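Local structure of putative aldehyde dehydrogenase (Burkholderia cenocepacia, 4YWE) at residues I227-F232 with P252-L257. The protein probably oxidises aldehydes or other oxo compounds with NAD or NADP as electron acceptor. Residues are numbered along the deposited sequence; the frame is centred on the assembly and turned at random.
Sequences IDHISF and PVTLEL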
loop_
_atom_site.group_PDB
_atom_site.type_symbol
_atom_site.label_atom_id
_atom_site.label_comp_id
_atom_site.label_asym_id
_atom_site.label_seq_id
_atom_site.Cartn_x
_atom_site.Cartn_y
_atom_site.Cartn_z
ATOM N N ILE A 227 24.401 12.393 -13.656
ATOM C CA ILE A 227 23.375 11.354 -13.629
ATOM C C ILE A 227 23.047 11.035 -12.174
ATOM O O ILE A 227 23.928 11.072 -11.316
ATOM C CB ILE A 227 23.835 10.105 -14.412
ATOM C CG1 ILE A 227 24.024 10.458 -15.888
ATOM C CG2 ILE A 227 22.837 8.962 -14.271
ATOM C CD1 ILE A 227 24.522 9.312 -16.734
ATOM N N ASP A 228 21.782 10.735 -11.893
ATOM C CA ASP A 228 21.331 10.566 -10.515
ATOM C C ASP A 228 21.055 9.109 -10.151
ATOM O O ASP A 228 20.985 8.763 -8.974
ATOM C CB ASP A 228 20.079 11.407 -10.273
ATOM C CG ASP A 228 20.281 12.863 -10.642
ATOM O OD1 ASP A 228 21.066 13.547 -9.950
ATOM O OD2 ASP A 228 19.658 13.320 -11.624
ATOM N N HIS A 229 20.898 8.264 -11.163
ATOM C CA HIS A 229 20.614 6.846 -10.949
ATOM C C HIS A 229 20.946 6.051 -12.204
ATOM O O HIS A 229 20.720 6.516 -13.321
ATOM C CB HIS A 229 19.149 6.638 -10.558
ATOM C CG HIS A 229 18.723 5.202 -10.546
ATOM N ND1 HIS A 229 18.840 4.399 -9.431
ATOM C CD2 HIS A 229 18.181 4.425 -11.514
ATOM C CE1 HIS A 229 18.390 3.191 -9.713
ATOM N NE2 HIS A 229 17.985 3.180 -10.971
ATOM N N ILE A 230 21.483 4.851 -12.018
ATOM C CA ILE A 230 21.875 4.020 -13.148
ATOM C C ILE A 230 21.158 2.677 -13.114
ATOM O O ILE A 230 21.128 1.999 -12.085
ATOM C CB ILE A 230 23.402 3.811 -13.182
ATOM C CG1 ILE A 230 24.123 5.155 -13.308
ATOM C CG2 ILE A 230 23.788 2.892 -14.333
ATOM C CD1 ILE A 230 25.631 5.036 -13.356
ATOM N N SER A 231 20.579 2.303 -14.249
ATOM C CA SER A 231 19.973 0.989 -14.410
ATOM C C SER A 231 20.864 0.121 -15.291
ATOM O O SER A 231 20.948 0.333 -16.502
ATOM C CB SER A 231 18.573 1.108 -15.014
ATOM O OG SER A 231 18.019 -0.170 -15.271
ATOM N N PHE A 232 21.534 -0.853 -14.682
ATOM C CA PHE A 232 22.472 -1.693 -15.415
ATOM C C PHE A 232 21.947 -3.109 -15.625
ATOM O O PHE A 232 21.365 -3.712 -14.723
ATOM C CB PHE A 232 23.823 -1.751 -14.692
ATOM C CG PHE A 232 24.839 -2.627 -15.378
ATOM C CD1 PHE A 232 25.673 -2.105 -16.354
ATOM C CD2 PHE A 232 24.959 -3.968 -15.049
ATOM C CE1 PHE A 232 26.605 -2.905 -16.989
ATOM C CE2 PHE A 232 25.886 -4.773 -15.681
ATOM C CZ PHE A 232 26.714 -4.242 -16.650
ATOM N N PRO A 252 23.505 5.703 -7.097
ATOM C CA PRO A 252 22.955 4.357 -6.907
ATOM C C PRO A 252 22.836 3.593 -8.223
ATOM O O PRO A 252 22.457 4.175 -9.242
ATOM C CB PRO A 252 21.574 4.627 -6.300
ATOM C CG PRO A 252 21.218 5.996 -6.773
ATOM C CD PRO A 252 22.511 6.753 -6.816
ATOM N N VAL A 253 23.163 2.305 -8.197
ATOM C CA VAL A 253 23.122 1.479 -9.398
ATOM C C VAL A 253 22.275 0.237 -9.170
ATOM O O VAL A 253 22.474 -0.492 -8.198
ATOM C CB VAL A 253 24.541 1.076 -9.849
ATOM C CG1 VAL A 253 24.475 0.198 -11.091
ATOM C CG2 VAL A 253 25.390 2.304 -10.110
ATOM N N THR A 254 21.326 -0.001 -10.068
ATOM C CA THR A 254 20.567 -1.244 -10.055
ATOM C C THR A 254 21.286 -2.269 -10.926
ATOM O O THR A 254 21.630 -1.986 -12.072
ATOM C CB THR A 254 19.128 -1.039 -10.555
ATOM O OG1 THR A 254 18.416 -0.217 -9.622
ATOM C CG2 THR A 254 18.412 -2.376 -10.690
ATOM N N LEU A 255 21.525 -3.455 -10.373
ATOM C CA LEU A 255 22.270 -4.490 -11.081
ATOM C C LEU A 255 21.390 -5.665 -11.486
ATOM O O LEU A 255 20.944 -6.441 -10.639
ATOM C CB LEU A 255 23.432 -4.996 -10.220
ATOM C CG LEU A 255 24.567 -4.017 -9.915
ATOM C CD1 LEU A 255 25.630 -4.695 -9.070
ATOM C CD2 LEU A 255 25.170 -3.476 -11.201
ATOM N N GLU A 256 21.148 -5.794 -12.786
ATOM C CA GLU A 256 20.451 -6.954 -13.331
ATOM C C GLU A 256 21.451 -7.845 -14.056
ATOM O O GLU A 256 21.666 -7.703 -15.258
ATOM C CB GLU A 256 19.330 -6.523 -14.279
ATOM C CG GLU A 256 18.193 -5.775 -13.602
ATOM C CD GLU A 256 17.229 -6.698 -12.879
ATOM O OE1 GLU A 256 17.380 -7.932 -12.990
ATOM O OE2 GLU A 256 16.316 -6.185 -12.199
ATOM N N LEU A 257 22.061 -8.765 -13.318
ATOM C CA LEU A 257 23.165 -9.556 -13.850
ATOM C C LEU A 257 22.710 -10.922 -14.353
ATOM O O LEU A 257 21.516 -11.164 -14.535
ATOM C CB LEU A 257 24.248 -9.714 -12.782
ATOM C CG LEU A 257 24.618 -8.407 -12.074
ATOM C CD1 LEU A 257 25.677 -8.643 -11.010
ATOM C CD2 LEU A 257 25.082 -7.357 -13.075
HETATM O O HOH W 1 15.999 0.624 -11.555
#
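Strands 229-232 and 253-256 are the parallel pair of a beta-alpha-beta unit, joined through helix 236-246, with I230, S231 and F232 beside V253, T254 and L255. I230 gives its N-H to P252 O and takes that of T254 N on its own O (2.8 Å). F232 N likewise reaches T254 O, and F232 O accepts E256 N (2.9 Å), so I230 and F232 each bond to the residues before and after their partner, as in a parallel pair. Proline, which has no N-H to give, suits the position just before strand 253-256: its carbonyl serves I230 while its ring packs against D228 O.

I230, V253, F232 and L255 lay apolar groups against helix 236-246; bulky apolar residues suit a sheet face covered by a helix. With CG anti to its backbone N (chi1 179°), F232 sets its ring beside L255, whose CD2 lies 3.9 Å from F232 CD2, while L257 CD2 meets the ring edge in its plane, 3.8 Å from F232 CE2. On the other face, T254 OG1 approaches the edge of the H229 imidazole, 3.4 Å from CE1, and one water bridges T254 OG1 and H229 NE2; H148 stacks on this ring.

E256, the predicted active-site residue, ends the second strand, its backbone held by F232 O, in a beta-alpha-beta unit of the kind found in the Rossmann-like cofactor-binding domain of aldehyde dehydrogenases.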